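Local coordinates for predicted protein (Acinetobacter sp. RUH2624, PDB 4MEA), which hydrolyses epoxides and is a secreted Cif-type virulence factor with an alpha/beta hydrolase fold, at residues S16-F20 with D199-F203; M19-K24 with A224-E228; G29-Y33 with L95-G99. One frame throughout, in Å; residues are numbered along the deposited sequence. Where two conformers were deposited one is given.

Contact 1: S16-F20 with D199-F203; sequences SQQMF and DPNLF
Two helices meet here outside the central sheet of the alpha/beta hydrolase fold: 16-20, inside helix 13-25 near the N-terminus, lies against the first turn of helix 200-211, part of the helical cap inserted between strands 151-157 and 267-272, as in related epoxide hydrolases. Build 16-20 as regular alpha helix, with Phe20 N bonded to Ser16 O at 2.9 Å. Ser16 sets the register, its CA 6.4 Å from the CA of Asn201. With chi1 m, its OG accepts a hydrogen bond from Asn201 ND2 at 2.9 Å and donates to water 1 at 2.6 Å. Three residues on, Met19 (m, t, p) points the same way and brings SD to 4.1 Å from Asn201 ND2. Phe20, chi1 m, supplies the apolar half: its CZ is 3.9 Å from Asn201 CB and its CE2 4.3 Å from Pro200 CB, both oblique to the ring. Ile227 of the next cap helix also packs on Phe20, Pro200 and Asn201. Across the gap, Asn201 (chi1 t) turns toward 16-20, while Pro200 opens the helix and Asp199, extended at phi/psi -157/79, is its N-cap. Asp199 OD1 does double duty, accepting from Leu202 N at 3.1 Å as the capping bond and from water 1 at 2.6 Å.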
loop_
_atom_site.group_PDB
_atom_site.type_symbol
_atom_site.label_atom_id
_atom_site.label_comp_id
_atom_site.label_asym_id
_atom_site.label_seq_id
_atom_site.Cartn_x
_atom_site.Cartn_y
_atom_site.Cartn_z
ATOM N N SER A 16 1.493 -20.949 -14.181
ATOM C CA SER A 16 0.896 -20.943 -12.843
ATOM C C SER A 16 -0.546 -21.467 -12.832
ATOM O O SER A 16 -0.934 -22.212 -11.934
ATOM C CB SER A 16 0.935 -19.538 -12.242
ATOM O OG SER A 16 2.272 -19.129 -12.030
ATOM N N GLN A 17 -1.344 -21.065 -13.818
ATOM C CA GLN A 17 -2.735 -21.505 -13.883
ATOM C C GLN A 17 -2.830 -23.039 -13.998
ATOM O O GLN A 17 -3.728 -23.660 -13.422
ATOM C CB GLN A 17 -3.467 -20.824 -15.043
ATOM C CG GLN A 17 -4.969 -21.152 -15.121
ATOM C CD GLN A 17 -5.702 -20.839 -13.824
ATOM O OE1 GLN A 17 -5.645 -19.722 -13.320
ATOM N NE2 GLN A 17 -6.385 -21.836 -13.274
ATOM N N GLN A 18 -1.894 -23.646 -14.722
ATOM C CA GLN A 18 -1.844 -25.110 -14.847
ATOM C C GLN A 18 -1.498 -25.756 -13.505
ATOM O O GLN A 18 -2.008 -26.828 -13.171
ATOM C CB GLN A 18 -0.836 -25.540 -15.923
ATOM C CG GLN A 18 -1.187 -25.103 -17.338
ATOM C CD GLN A 18 0.013 -25.147 -18.275
ATOM O OE1 GLN A 18 1.005 -25.830 -18.009
ATOM N NE2 GLN A 18 -0.068 -24.401 -19.374
ATOM N N MET A 19 -0.625 -25.105 -12.740
ATOM C CA MET A 19 -0.363 -25.517 -11.359
ATOM C C MET A 19 -1.660 -25.498 -10.537
ATOM O O MET A 19 -1.967 -26.461 -9.830
ATOM C CB MET A 19 0.690 -24.607 -10.698
ATOM C CG MET A 19 2.063 -24.616 -11.372
ATOM S SD MET A 19 3.298 -23.569 -10.525
ATOM C CE MET A 19 3.800 -24.631 -9.167
ATOM N N PHE A 20 -2.410 -24.401 -10.631
ATOM C CA PHE A 20 -3.664 -24.259 -9.896
ATOM C C PHE A 20 -4.649 -25.350 -10.320
ATOM O O PHE A 20 -5.331 -25.940 -9.482
ATOM C CB PHE A 20 -4.307 -22.881 -10.132
ATOM C CG PHE A 20 -3.439 -21.705 -9.729
ATOM C CD1 PHE A 20 -2.481 -21.829 -8.736
ATOM C CD2 PHE A 20 -3.593 -20.472 -10.357
ATOM C CE1 PHE A 20 -1.693 -20.744 -8.364
ATOM C CE2 PHE A 20 -2.801 -19.373 -9.996
ATOM C CZ PHE A 20 -1.852 -19.514 -8.999
ATOM N N ASP A 199 -2.096 -12.180 -12.185
ATOM C CA ASP A 199 -1.001 -13.097 -11.861
ATOM C C ASP A 199 -0.972 -13.341 -10.357
ATOM O O ASP A 199 -0.173 -12.739 -9.646
ATOM C CB ASP A 199 0.338 -12.521 -12.334
ATOM C CG ASP A 199 1.452 -13.559 -12.358
ATOM O OD1 ASP A 199 1.312 -14.613 -11.704
ATOM O OD2 ASP A 199 2.480 -13.308 -13.025
ATOM N N PRO A 200 -1.871 -14.210 -9.862
ATOM C CA PRO A 200 -1.956 -14.454 -8.415
ATOM C C PRO A 200 -0.683 -15.094 -7.868
ATOM O O PRO A 200 -0.277 -14.778 -6.756
ATOM C CB PRO A 200 -3.137 -15.427 -8.282
ATOM C CG PRO A 200 -3.948 -15.227 -9.542
ATOM C CD PRO A 200 -2.932 -14.907 -10.612
ATOM N N ASN A 201 -0.070 -15.992 -8.631
ATOM C CA ASN A 201 1.165 -16.632 -8.172
ATOM C C ASN A 201 2.276 -15.603 -7.905
ATOM O O ASN A 201 3.001 -15.699 -6.910
ATOM C CB ASN A 201 1.631 -17.712 -9.163
ATOM C CG ASN A 201 2.516 -18.762 -8.510
ATOM O OD1 ASN A 201 2.672 -18.782 -7.291
ATOM N ND2 ASN A 201 3.103 -19.635 -9.321
ATOM N N LEU A 202 2.391 -14.613 -8.782
ATOM C CA LEU A 202 3.399 -13.566 -8.624
ATOM C C LEU A 202 3.180 -12.790 -7.333
ATOM O O LEU A 202 4.098 -12.660 -6.510
ATOM C CB LEU A 202 3.377 -12.604 -9.827
ATOM C CG LEU A 202 4.191 -11.307 -9.731
ATOM C CD1 LEU A 202 5.679 -11.617 -9.593
ATOM C CD2 LEU A 202 3.941 -10.420 -10.957
ATOM N N PHE A 203 1.970 -12.266 -7.148
ATOM C CA PHE A 203 1.689 -11.468 -5.954
ATOM C C PHE A 203 1.810 -12.258 -4.653
ATOM O O PHE A 203 2.506 -11.834 -3.728
ATOM C CB PHE A 203 0.308 -10.792 -5.995
ATOM C CG PHE A 203 0.023 -9.961 -4.756
ATOM C CD1 PHE A 203 0.474 -8.652 -4.671
ATOM C CD2 PHE A 203 -0.641 -10.511 -3.661
ATOM C CE1 PHE A 203 0.250 -7.894 -3.535
ATOM C CE2 PHE A 203 -0.877 -9.753 -2.520
ATOM C CZ PHE A 203 -0.431 -8.441 -2.457
HETATM O O HOH W 1 2.774 -16.620 -12.418
#

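Contact 2: M19-K24 with A224-E228; sequences MFNKVK and AELIE
Helix 13-25 crosses the C-terminal end of helix 220-227 obliquely. Phe20 CA is 5.0 Å from Glu228 CA, and Val23 CA is 6.2 Å from Glu225 CA. Build 19-24 as regular alpha helix (Val23 N to Met19 O 3.0 Å, Lys24 N to Phe20 O 3.1 Å); opposite, Glu228 N bonds Ala224 O at 2.9 Å. The methyl of Ala224 points at 19-24 and fills the hollow between Met19 and Val23, CB lying 3.9 Å from Met19 CE and 4.2 Å from Val23 CG2. Val23, chi1 t, fits its two methyls against Glu225 and Glu228: CG2 is 4.0 Å from Glu225 CG, CG1 4.2 Å from Glu228 CB. The Phe20 ring (chi1 m) lies obliquely beside the last turn, CD1 3.8 Å from Ala224 O and CZ 3.7 Å from Ile227 CG2. Glu228 (chi1 t, chi2 bent to -91°) lays CG 3.6 Å from Phe20 O. The contact is thus van der Waals in kind, joining the N-terminal helix to the cap; even Glu228 lends it methylenes, while its carboxylate is bonded by Tyr31 and Gln30.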
loop_
_atom_site.group_PDB
_atom_site.type_symbol
_atom_site.label_atom_id
_atom_site.label_comp_id
_atom_site.label_asym_id
_atom_site.label_seq_id
_atom_site.Cartn_x
_atom_site.Cartn_y
_atom_site.Cartn_z
ATOM N N MET A 19 -0.625 -25.105 -12.740
ATOM C CA MET A 19 -0.363 -25.517 -11.359
ATOM C C MET A 19 -1.660 -25.498 -10.537
ATOM O O MET A 19 -1.967 -26.461 -9.830
ATOM C CB MET A 19 0.690 -24.607 -10.698
ATOM C CG MET A 19 2.063 -24.616 -11.372
ATOM S SD MET A 19 3.298 -23.569 -10.525
ATOM C CE MET A 19 3.800 -24.631 -9.167
ATOM N N PHE A 20 -2.410 -24.401 -10.631
ATOM C CA PHE A 20 -3.664 -24.259 -9.896
ATOM C C PHE A 20 -4.649 -25.350 -10.320
ATOM O O PHE A 20 -5.331 -25.940 -9.482
ATOM C CB PHE A 20 -4.307 -22.881 -10.132
ATOM C CG PHE A 20 -3.439 -21.705 -9.729
ATOM C CD1 PHE A 20 -2.481 -21.829 -8.736
ATOM C CD2 PHE A 20 -3.593 -20.472 -10.357
ATOM C CE1 PHE A 20 -1.693 -20.744 -8.364
ATOM C CE2 PHE A 20 -2.801 -19.373 -9.996
ATOM C CZ PHE A 20 -1.852 -19.514 -8.999
ATOM N N ASN A 21 -4.725 -25.609 -11.622
ATOM C CA ASN A 21 -5.636 -26.627 -12.149
ATOM C C ASN A 21 -5.288 -28.015 -11.648
ATOM O O ASN A 21 -6.172 -28.839 -11.396
ATOM C CB ASN A 21 -5.611 -26.650 -13.672
ATOM C CG ASN A 21 -6.195 -25.405 -14.289
ATOM O OD1 ASN A 21 -6.867 -24.615 -13.626
ATOM N ND2 ASN A 21 -5.951 -25.230 -15.582
ATOM N N LYS A 22 -3.990 -28.279 -11.539
ATOM C CA LYS A 22 -3.508 -29.547 -11.015
ATOM C C LYS A 22 -3.864 -29.714 -9.537
ATOM O O LYS A 22 -4.238 -30.807 -9.097
ATOM C CB LYS A 22 -1.994 -29.667 -11.214
ATOM C CG LYS A 22 -1.364 -30.887 -10.558
ATOM C CD LYS A 22 0.146 -30.913 -10.762
ATOM C CE LYS A 22 0.786 -32.103 -10.064
ATOM N NZ LYS A 22 2.268 -32.098 -10.228
ATOM N N VAL A 23 -3.737 -28.635 -8.769
ATOM C CA VAL A 23 -4.116 -28.668 -7.360
ATOM C C VAL A 23 -5.582 -29.068 -7.243
ATOM O O VAL A 23 -5.942 -29.974 -6.483
ATOM C CB VAL A 23 -3.876 -27.299 -6.665
ATOM C CG1 VAL A 23 -4.592 -27.243 -5.328
ATOM C CG2 VAL A 23 -2.363 -27.033 -6.495
ATOM N N LYS A 24 -6.434 -28.411 -8.015
ATOM C CA LYS A 24 -7.864 -28.712 -7.951
ATOM C C LYS A 24 -8.214 -30.128 -8.461
ATOM O O LYS A 24 -8.922 -30.884 -7.787
ATOM C CB LYS A 24 -8.664 -27.640 -8.696
ATOM C CG LYS A 24 -10.159 -27.773 -8.525
ATOM C CD LYS A 24 -10.868 -26.527 -9.013
ATOM C CE LYS A 24 -12.380 -26.661 -8.865
ATOM N NZ LYS A 24 -13.091 -25.436 -9.340
ATOM N N ALA A 224 1.553 -22.985 -4.715
ATOM C CA ALA A 224 0.446 -23.245 -5.632
ATOM C C ALA A 224 -0.818 -23.689 -4.879
ATOM O O ALA A 224 -1.933 -23.268 -5.209
ATOM C CB ALA A 224 0.847 -24.289 -6.690
ATOM N N GLU A 225 -0.635 -24.518 -3.856
ATOM C CA GLU A 225 -1.756 -24.986 -3.025
ATOM C C GLU A 225 -2.387 -23.871 -2.191
ATOM O O GLU A 225 -3.609 -23.829 -2.025
ATOM C CB GLU A 225 -1.302 -26.115 -2.102
ATOM C CG GLU A 225 -0.890 -27.357 -2.841
ATOM C CD GLU A 225 -0.462 -28.465 -1.907
ATOM O OE1 GLU A 225 -0.624 -28.304 -0.678
ATOM O OE2 GLU A 225 0.029 -29.496 -2.407
ATOM N N LEU A 226 -1.551 -22.979 -1.663
ATOM C CA LEU A 226 -2.031 -21.834 -0.889
ATOM C C LEU A 226 -2.686 -20.761 -1.760
ATOM O O LEU A 226 -3.587 -20.049 -1.313
ATOM C CB LEU A 226 -0.886 -21.209 -0.084
ATOM C CG LEU A 226 -0.349 -22.135 1.007
ATOM C CD1 LEU A 226 0.881 -21.543 1.676
ATOM C CD2 LEU A 226 -1.456 -22.394 2.021
ATOM N N ILE A 227 -2.236 -20.647 -3.003
ATOM C CA ILE A 227 -2.678 -19.557 -3.867
ATOM C C ILE A 227 -3.889 -19.918 -4.727
ATOM O O ILE A 227 -4.720 -19.059 -5.033
ATOM C CB ILE A 227 -1.512 -19.024 -4.723
ATOM C CG1 ILE A 227 -0.425 -18.471 -3.793
ATOM C CG2 ILE A 227 -2.007 -17.957 -5.691
ATOM C CD1 ILE A 227 0.913 -18.147 -4.475
ATOM N N GLU A 228 -4.007 -21.194 -5.091
ATOM C CA GLU A 228 -5.154 -21.648 -5.873
ATOM C C GLU A 228 -6.490 -21.144 -5.324
ATOM O O GLU A 228 -7.378 -20.783 -6.107
ATOM C CB GLU A 228 -5.159 -23.181 -6.023
ATOM C CG GLU A 228 -6.328 -23.732 -6.852
ATOM C CD GLU A 228 -7.552 -24.079 -6.017
ATOM O OE1 GLU A 228 -7.449 -24.113 -4.769
ATOM O OE2 GLU A 228 -8.625 -24.330 -6.617
#

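Contact 3: G29-Y33 with L95-G99; sequences GQYAY and LGQSG
Both segments are loops, and each turns at a glycine with positive phi. Gly29 (60/-127) leads into a 3-10 turn at Gln30 and Tyr31, closed by Ala32 N to Gly29 O at 3.0 Å. Opposite it, the loop after strand 87-90 of the alpha/beta hydrolase core carries the G-x-G-x-S sequence familiar in this fold. It makes a type II' beta turn from Leu95 to Ser98, with Gly96 at 54/-126, Gln97 at -103/11, and Ser98 N to Leu95 O at 2.9 Å. Glutamines and two bridging waters largely tie this turn to the loop between helix 13-25 and strand 37-44. The CA atoms of Gln30 and Gly96 are 7.1 Å apart. Gln30 (chi1 p, chi2 t) reaches over, its OE1 3.3 Å from Gly96 CA; its NE2 donates to water 2 at 3.0 Å, which donates to Gly96 O at 2.8 Å. The same NE2 also hydrogen-bonds Glu228 OE1, in the cap. Gln97 (chi1 m, chi2 t) extends between two tyrosines. Its OE1 lies 3.7 Å from Tyr31 CD1, at the ring edge. Its NE2 donates to water 3 at 2.8 Å, which itself donates to Gln30 OE1 at 2.8 Å, and directly to Tyr33 OH at 3.1 Å.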
loop_
_atom_site.group_PDB
_atom_site.type_symbol
_atom_site.label_atom_id
_atom_site.label_comp_id
_atom_site.label_asym_id
_atom_site.label_seq_id
_atom_site.Cartn_x
_atom_site.Cartn_y
_atom_site.Cartn_z
ATOM N N GLY A 29 -4.204 -29.392 -1.548
ATOM C CA GLY A 29 -4.429 -28.092 -0.929
ATOM C C GLY A 29 -5.722 -28.002 -0.136
ATOM O O GLY A 29 -5.972 -28.829 0.747
ATOM N N GLN A 30 -6.548 -27.000 -0.441
ATOM C CA GLN A 30 -7.781 -26.785 0.320
ATOM C C GLN A 30 -8.775 -27.936 0.161
ATOM O O GLN A 30 -9.721 -28.062 0.945
ATOM C CB GLN A 30 -8.457 -25.455 -0.049
ATOM C CG GLN A 30 -8.959 -25.354 -1.496
ATOM C CD GLN A 30 -9.812 -24.122 -1.730
ATOM O OE1 GLN A 30 -10.463 -23.618 -0.813
ATOM N NE2 GLN A 30 -9.813 -23.630 -2.965
ATOM N N TYR A 31 -8.557 -28.772 -0.849
ATOM C CA TYR A 31 -9.484 -29.867 -1.135
ATOM C C TYR A 31 -9.024 -31.170 -0.493
ATOM O O TYR A 31 -9.712 -32.183 -0.582
ATOM C CB TYR A 31 -9.627 -30.072 -2.647
ATOM C CG TYR A 31 -9.890 -28.801 -3.424
ATOM C CD1 TYR A 31 -11.160 -28.234 -3.453
ATOM C CD2 TYR A 31 -8.870 -28.176 -4.142
ATOM C CE1 TYR A 31 -11.405 -27.064 -4.165
ATOM C CE2 TYR A 31 -9.105 -27.013 -4.865
ATOM C CZ TYR A 31 -10.379 -26.459 -4.867
ATOM O OH TYR A 31 -10.626 -25.304 -5.572
ATOM N N ALA A 32 -7.850 -31.146 0.133
ATOM C CA ALA A 32 -7.294 -32.346 0.753
ATOM C C ALA A 32 -7.537 -32.353 2.256
ATOM O O ALA A 32 -7.106 -31.447 2.965
ATOM C CB ALA A 32 -5.801 -32.470 0.457
ATOM N N TYR A 33 -8.241 -33.370 2.738
ATOM C CA TYR A 33 -8.567 -33.521 4.158
ATOM C C TYR A 33 -8.015 -34.861 4.668
ATOM O O TYR A 33 -8.290 -35.886 4.055
ATOM C CB TYR A 33 -10.095 -33.490 4.332
ATOM C CG TYR A 33 -10.805 -32.560 3.360
ATOM C CD1 TYR A 33 -10.805 -31.183 3.562
ATOM C CD2 TYR A 33 -11.466 -33.055 2.240
ATOM C CE1 TYR A 33 -11.437 -30.320 2.676
ATOM C CE2 TYR A 33 -12.107 -32.196 1.346
ATOM C CZ TYR A 33 -12.086 -30.830 1.576
ATOM O OH TYR A 33 -12.703 -29.960 0.705
ATOM N N LEU A 95 -14.443 -16.812 1.130
ATOM C CA LEU A 95 -13.111 -17.384 0.938
ATOM C C LEU A 95 -13.106 -18.911 0.945
ATOM O O LEU A 95 -14.085 -19.546 1.343
ATOM C CB LEU A 95 -12.156 -16.847 2.007
ATOM C CG LEU A 95 -12.101 -15.319 2.044
ATOM C CD1 LEU A 95 -11.046 -14.829 3.023
ATOM C CD2 LEU A 95 -11.842 -14.775 0.637
ATOM N N GLY A 96 -11.996 -19.503 0.514
ATOM C CA GLY A 96 -11.908 -20.951 0.436
ATOM C C GLY A 96 -13.072 -21.460 -0.395
ATOM O O GLY A 96 -13.289 -20.994 -1.516
ATOM N N GLN A 97 -13.844 -22.395 0.153
ATOM C CA GLN A 97 -15.009 -22.924 -0.568
ATOM C C GLN A 97 -16.342 -22.353 -0.075
ATOM O O GLN A 97 -17.418 -22.838 -0.454
ATOM C CB GLN A 97 -15.006 -24.453 -0.531
ATOM C CG GLN A 97 -13.791 -25.031 -1.249
ATOM C CD GLN A 97 -13.667 -26.527 -1.084
ATOM O OE1 GLN A 97 -14.326 -27.298 -1.790
ATOM N NE2 GLN A 97 -12.813 -26.951 -0.152
ATOM N N SER A 98 -16.270 -21.315 0.754
ATOM C CA SER A 98 -17.476 -20.612 1.191
ATOM C C SER A 98 -17.938 -19.614 0.135
ATOM O O SER A 98 -17.117 -19.006 -0.544
ATOM C CB SER A 98 -17.238 -19.880 2.513
ATOM O OG SER A 98 -17.060 -20.792 3.582
ATOM N N GLY A 99 -19.251 -19.443 0.009
ATOM C CA GLY A 99 -19.812 -18.454 -0.900
ATOM C C GLY A 99 -19.742 -17.026 -0.366
ATOM O O GLY A 99 -19.546 -16.812 0.834
HETATM O O HOH W 2 -11.206 -20.978 -3.456
HETATM O O HOH W 3 -11.591 -24.913 1.363
#

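Read along the chain, the N-terminal partners come first: 16-20 and 19-24 overlap on helix 13-25, and 29-33 follows in the loop leading to strand 37-44. Contact 3 then closes onto 95-99, nested within the longer loops closed by contacts 1 and 2 at the successive cap helices 200-211 and 220-227. The centres of contacts 1 and 2 are about 8 Å apart, those of 2 and 3 about 11 Å, and those of 1 and 3 about 17 Å. Contacts 2 and 3 meet directly, Glu228 OE2 lying 2.5 Å from Tyr31 OH. The N-terminal region therefore runs along the cap and then onto the sheet-bearing core, bridging the two.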